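Local coordinates for protein Myo-inositol phosphohydrolase (Mitsuokella multacida, PDB 4WU3) that probably removes phosphate from inositol hexakisphosphate and related inositol phosphates as a PTP-like phosphatase, and binds inositol-(1,3,4,5)-tetrakisphosphate, at residues A[552-564]-A[603-615]. The protein carries 2 engineered substitutions. Numbering follows the deposited sequence.
Sequences AMYDMMKNPDVSL and IEKFYQYVQENHA
Met556 enters as a knob among Ile603, Phe606, Tyr607 and Val610, packing two helices of the PTP-like phosphatase fold side by side. Helix 545-558, which follows the phosphate-binding loop, and helix 593-613 run nearly parallel, their axes 9.6 Å apart and crossing at -25°. With CG beside the backbone N and the chain extended at chi2, Met556 SD reaches the edges of both the Phe606 and Tyr607 rings; a bend at chi3 turns CE tightly onto Ile603 CD1 (3.4 Å).

Three methionines contact the Phe606 ring. Met553 lies across one face, its SD almost above the ring centre at 3.9 Å, a Met-aromatic contact to which CG adds a CH-pi contact; Met556 and Met557 bring their sulfurs to the edge. Beyond the pair, Ile520 of helix 517-529 touches both Met553 and Phe606.

Past the end of the first helix, the chain turns back through a type I turn, Asn559 to Val562, and Leu564 covers one face of Tyr607 with CB, 4.0 Å from the ring centroid. Leu564 CD2 meets the aliphatic CG of Glu604, whose carboxylate pairs with Lys374.

Two hydrogen bonds join the turn to helix 593-613. Tyr607 OH reaches Val562 O weakly, whereas Gln611, folded back at chi2 (-60°), gives NE2 to Pro560 O at 2.8 Å, along a lone-pair direction of that carbonyl and with a nearly straight N-H (160°).

A further CH-pi contact sets Pro560 CG over the His614 ring, 3.6 Å from its centroid, while ND1 ties that ring to Val610 O. With an alanine here, Pro560 CB and CG would probably lose the ring they pack on, and Val610 O its side-chain donor. The bond from His614 ND1 to Val610 O, 3.0 Å long, lies close to the imidazole plane.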
loop_
_atom_site.group_PDB
_atom_site.type_symbol
_atom_site.label_atom_id
_atom_site.label_comp_id
_atom_site.label_asym_id
_atom_site.label_seq_id
_atom_site.Cartn_x
_atom_site.Cartn_y
_atom_site.Cartn_z
ATOM N N ALA A 552 -19.480 29.271 26.190
ATOM C CA ALA A 552 -18.247 29.723 26.816
ATOM C C ALA A 552 -17.724 31.005 26.165
ATOM O O ALA A 552 -17.179 31.874 26.844
ATOM C CB ALA A 552 -17.195 28.623 26.746
ATOM N N MET A 553 -17.879 31.122 24.850
ATOM C CA MET A 553 -17.427 32.323 24.148
ATOM C C MET A 553 -18.272 33.544 24.511
ATOM O O MET A 553 -17.750 34.645 24.689
ATOM C CB MET A 553 -17.459 32.105 22.637
ATOM C CG MET A 553 -16.267 31.330 22.113
ATOM S SD MET A 553 -16.267 31.244 20.323
ATOM C CE MET A 553 -17.176 29.733 20.014
ATOM N N TYR A 554 -19.581 33.348 24.600
ATOM C CA TYR A 554 -20.480 34.416 24.996
ATOM C C TYR A 554 -20.251 34.807 26.462
ATOM O O TYR A 554 -20.172 35.989 26.785
ATOM C CB TYR A 554 -21.928 33.979 24.770
ATOM C CG TYR A 554 -22.955 35.056 25.007
ATOM C CD1 TYR A 554 -22.838 36.298 24.402
ATOM C CD2 TYR A 554 -24.058 34.824 25.808
ATOM C CE1 TYR A 554 -23.782 37.284 24.608
ATOM C CE2 TYR A 554 -25.008 35.805 26.013
ATOM C CZ TYR A 554 -24.865 37.032 25.411
ATOM O OH TYR A 554 -25.815 38.013 25.623
ATOM N N ASP A 555 -20.143 33.816 27.346
ATOM C CA ASP A 555 -19.829 34.066 28.744
ATOM C C ASP A 555 -18.596 34.973 28.848
ATOM O O ASP A 555 -18.638 36.011 29.517
ATOM C CB ASP A 555 -19.600 32.743 29.473
ATOM C CG ASP A 555 -19.680 32.869 31.004
ATOM O OD1 ASP A 555 -19.803 34.000 31.536
ATOM O OD2 ASP A 555 -19.609 31.815 31.684
ATOM N N MET A 556 -17.512 34.589 28.172
ATOM C CA MET A 556 -16.261 35.347 28.209
ATOM C C MET A 556 -16.484 36.768 27.750
ATOM O O MET A 556 -15.988 37.719 28.366
ATOM C CB MET A 556 -15.214 34.753 27.268
ATOM C CG MET A 556 -14.492 33.537 27.783
ATOM S SD MET A 556 -13.399 32.879 26.508
ATOM C CE MET A 556 -13.677 31.136 26.768
ATOM N N MET A 557 -17.178 36.905 26.628
ATOM C CA MET A 557 -17.402 38.214 26.036
ATOM C C MET A 557 -18.052 39.148 27.052
ATOM O O MET A 557 -17.697 40.315 27.137
ATOM C CB MET A 557 -18.278 38.107 24.778
ATOM C CG MET A 557 -17.565 37.531 23.555
ATOM S SD MET A 557 -18.676 37.099 22.195
ATOM C CE MET A 557 -19.102 38.723 21.568
ATOM N N LYS A 558 -19.004 38.624 27.818
ATOM C CA LYS A 558 -19.809 39.439 28.733
ATOM C C LYS A 558 -19.123 39.611 30.086
ATOM O O LYS A 558 -19.395 40.557 30.809
ATOM C CB LYS A 558 -21.185 38.788 28.944
ATOM C CG LYS A 558 -21.969 38.520 27.665
ATOM C CD LYS A 558 -22.660 39.770 27.150
ATOM C CE LYS A 558 -23.836 40.154 28.037
ATOM N NZ LYS A 558 -24.565 41.337 27.508
ATOM N N ASN A 559 -18.223 38.691 30.412
ATOM C CA ASN A 559 -17.558 38.693 31.703
ATOM C C ASN A 559 -16.061 38.502 31.535
ATOM O O ASN A 559 -15.503 37.510 31.997
ATOM C CB ASN A 559 -18.124 37.581 32.580
ATOM C CG ASN A 559 -19.592 37.779 32.884
ATOM O OD1 ASN A 559 -19.956 38.571 33.742
ATOM N ND2 ASN A 559 -20.441 37.079 32.171
ATOM N N PRO A 560 -15.404 39.458 30.864
ATOM C CA PRO A 560 -13.979 39.341 30.564
ATOM C C PRO A 560 -13.091 39.377 31.821
ATOM O O PRO A 560 -11.909 39.038 31.754
ATOM C CB PRO A 560 -13.712 40.535 29.639
ATOM C CG PRO A 560 -14.812 41.502 29.916
ATOM C CD PRO A 560 -15.999 40.691 30.318
ATOM N N ASP A 561 -13.663 39.765 32.955
ATOM C CA ASP A 561 -12.922 39.793 34.216
ATOM C C ASP A 561 -12.843 38.422 34.895
ATOM O O ASP A 561 -12.149 38.262 35.889
ATOM C CB ASP A 561 -13.558 40.794 35.176
ATOM C CG ASP A 561 -15.051 40.544 35.382
ATOM O OD1 ASP A 561 -15.726 40.049 34.450
ATOM O OD2 ASP A 561 -15.553 40.868 36.474
ATOM N N VAL A 562 -13.555 37.435 34.363
ATOM C CA VAL A 562 -13.499 36.084 34.912
ATOM C C VAL A 562 -12.432 35.249 34.193
ATOM O O VAL A 562 -12.229 35.392 32.992
ATOM C CB VAL A 562 -14.869 35.411 34.810
ATOM C CG1 VAL A 562 -14.789 33.971 35.295
ATOM C CG2 VAL A 562 -15.894 36.212 35.607
ATOM N N SER A 563 -11.734 34.390 34.926
ATOM C CA SER A 563 -10.611 33.650 34.332
ATOM C C SER A 563 -11.072 32.635 33.286
ATOM O O SER A 563 -12.223 32.203 33.294
ATOM C CB SER A 563 -9.791 32.952 35.418
ATOM O OG SER A 563 -10.549 31.953 36.081
ATOM N N LEU A 564 -10.182 32.261 32.373
ATOM C CA LEU A 564 -10.529 31.256 31.376
ATOM C C LEU A 564 -11.000 29.981 32.071
ATOM O O LEU A 564 -12.051 29.435 31.760
ATOM C CB LEU A 564 -9.348 30.948 30.474
ATOM C CG LEU A 564 -9.629 29.862 29.424
ATOM C CD1 LEU A 564 -10.780 30.302 28.537
ATOM C CD2 LEU A 564 -8.399 29.584 28.579
ATOM N N ILE A 603 -9.752 27.925 22.092
ATOM C CA ILE A 603 -10.584 28.559 23.116
ATOM C C ILE A 603 -9.741 29.506 23.973
ATOM O O ILE A 603 -10.230 30.548 24.408
ATOM C CB ILE A 603 -11.328 27.545 24.004
ATOM C CG1 ILE A 603 -12.366 28.257 24.888
ATOM C CG2 ILE A 603 -10.357 26.780 24.887
ATOM C CD1 ILE A 603 -13.436 29.003 24.124
ATOM N N GLU A 604 -8.475 29.152 24.198
ATOM C CA GLU A 604 -7.525 30.060 24.837
ATOM C C GLU A 604 -7.265 31.285 23.987
ATOM O O GLU A 604 -7.195 32.405 24.507
ATOM C CB GLU A 604 -6.184 29.381 25.065
ATOM C CG GLU A 604 -6.170 28.420 26.225
ATOM C CD GLU A 604 -4.784 27.886 26.519
ATOM O OE1 GLU A 604 -3.907 27.960 25.630
ATOM O OE2 GLU A 604 -4.571 27.389 27.643
ATOM N N LYS A 605 -7.071 31.078 22.689
ATOM C CA LYS A 605 -6.871 32.206 21.799
ATOM C C LYS A 605 -8.065 33.139 21.915
ATOM O O LYS A 605 -7.910 34.352 22.100
ATOM C CB LYS A 605 -6.647 31.753 20.360
ATOM C CG LYS A 605 -5.234 31.237 20.128
ATOM C CD LYS A 605 -4.851 31.204 18.658
ATOM C CE LYS A 605 -3.359 30.945 18.502
ATOM N NZ LYS A 605 -2.929 30.857 17.077
ATOM N N PHE A 606 -9.263 32.578 21.851
ATOM C CA PHE A 606 -10.448 33.411 21.880
ATOM C C PHE A 606 -10.535 34.196 23.186
ATOM O O PHE A 606 -10.994 35.323 23.195
ATOM C CB PHE A 606 -11.713 32.591 21.666
ATOM C CG PHE A 606 -12.940 33.427 21.590
ATOM C CD1 PHE A 606 -13.322 33.990 20.391
ATOM C CD2 PHE A 606 -13.692 33.685 22.725
ATOM C CE1 PHE A 606 -14.445 34.772 20.318
ATOM C CE2 PHE A 606 -14.821 34.472 22.658
ATOM C CZ PHE A 606 -15.195 35.016 21.451
ATOM N N TYR A 607 -10.089 33.601 24.285
ATOM C CA TYR A 607 -10.020 34.317 25.553
ATOM C C TYR A 607 -9.130 35.549 25.414
ATOM O O TYR A 607 -9.498 36.649 25.854
ATOM C CB TYR A 607 -9.488 33.413 26.655
ATOM C CG TYR A 607 -9.405 34.095 27.994
ATOM C CD1 TYR A 607 -10.514 34.164 28.829
ATOM C CD2 TYR A 607 -8.229 34.696 28.414
ATOM C CE1 TYR A 607 -10.452 34.802 30.053
ATOM C CE2 TYR A 607 -8.152 35.334 29.638
ATOM C CZ TYR A 607 -9.267 35.385 30.454
ATOM O OH TYR A 607 -9.192 36.026 31.669
ATOM N N GLN A 608 -7.971 35.376 24.780
ATOM C CA GLN A 608 -7.061 36.498 24.549
ATOM C C GLN A 608 -7.725 37.573 23.688
ATOM O O GLN A 608 -7.575 38.776 23.937
ATOM C CB GLN A 608 -5.762 36.047 23.868
ATOM C CG GLN A 608 -4.831 37.221 23.577
ATOM C CD GLN A 608 -3.515 36.829 22.932
ATOM O OE1 GLN A 608 -3.244 35.655 22.703
ATOM N NE2 GLN A 608 -2.694 37.832 22.625
ATOM N N TYR A 609 -8.433 37.131 22.657
ATOM C CA TYR A 609 -9.106 38.050 21.759
ATOM C C TYR A 609 -10.065 38.942 22.548
ATOM O O TYR A 609 -10.154 40.142 22.310
ATOM C CB TYR A 609 -9.856 37.275 20.672
ATOM C CG TYR A 609 -10.910 38.088 19.960
ATOM C CD1 TYR A 609 -10.558 39.037 19.011
ATOM C CD2 TYR A 609 -12.265 37.901 20.226
ATOM C CE1 TYR A 609 -11.519 39.787 18.357
ATOM C CE2 TYR A 609 -13.228 38.648 19.568
ATOM C CZ TYR A 609 -12.841 39.593 18.639
ATOM O OH TYR A 609 -13.772 40.346 17.969
ATOM N N VAL A 610 -10.787 38.338 23.481
ATOM C CA VAL A 610 -11.736 39.068 24.295
ATOM C C VAL A 610 -10.998 40.061 25.187
ATOM O O VAL A 610 -11.353 41.232 25.260
ATOM C CB VAL A 610 -12.577 38.117 25.168
ATOM C CG1 VAL A 610 -13.321 38.901 26.227
ATOM C CG2 VAL A 610 -13.558 37.335 24.308
ATOM N N GLN A 611 -9.972 39.588 25.873
ATOM C CA GLN A 611 -9.201 40.462 26.748
ATOM C C GLN A 611 -8.826 41.757 26.035
ATOM O O GLN A 611 -8.888 42.829 26.630
ATOM C CB GLN A 611 -7.939 39.754 27.229
ATOM C CG GLN A 611 -8.204 38.638 28.224
ATOM C CD GLN A 611 -8.904 39.126 29.483
ATOM O OE1 GLN A 611 -8.433 40.038 30.150
ATOM N NE2 GLN A 611 -10.034 38.527 29.803
ATOM N N GLU A 612 -8.480 41.645 24.753
ATOM C CA GLU A 612 -7.924 42.752 23.972
ATOM C C GLU A 612 -8.938 43.605 23.236
ATOM O O GLU A 612 -8.601 44.710 22.813
ATOM C CB GLU A 612 -6.952 42.215 22.917
ATOM C CG GLU A 612 -5.651 41.698 23.490
ATOM C CD GLU A 612 -4.703 41.196 22.424
ATOM O OE1 GLU A 612 -4.893 41.532 21.232
ATOM O OE2 GLU A 612 -3.765 40.463 22.784
ATOM N N ASN A 613 -10.157 43.099 23.038
ATOM C CA ASN A 613 -11.123 43.791 22.184
ATOM C C ASN A 613 -12.490 44.057 22.803
ATOM O O ASN A 613 -13.327 44.698 22.176
ATOM C CB ASN A 613 -11.319 43.026 20.869
ATOM C CG ASN A 613 -10.067 42.998 20.013
ATOM O OD1 ASN A 613 -9.885 43.836 19.128
ATOM N ND2 ASN A 613 -9.205 42.018 20.259
ATOM N N HIS A 614 -12.736 43.576 24.016
ATOM C CA HIS A 614 -14.054 43.776 24.625
ATOM C C HIS A 614 -14.310 45.252 24.969
ATOM O O HIS A 614 -15.437 45.733 24.866
ATOM C CB HIS A 614 -14.217 42.913 25.873
ATOM C CG HIS A 614 -13.544 43.478 27.080
ATOM N ND1 HIS A 614 -12.228 43.221 27.384
ATOM C CD2 HIS A 614 -14.003 44.296 28.054
ATOM C CE1 HIS A 614 -11.904 43.855 28.498
ATOM N NE2 HIS A 614 -12.964 44.514 28.923
ATOM N N ALA A 615 -13.259 45.969 25.355
ATOM C CA ALA A 615 -13.399 47.356 25.810
ATOM C C ALA A 615 -14.153 48.235 24.817
ATOM O O ALA A 615 -15.044 48.978 25.210
ATOM C CB ALA A 615 -12.037 47.959 26.103
#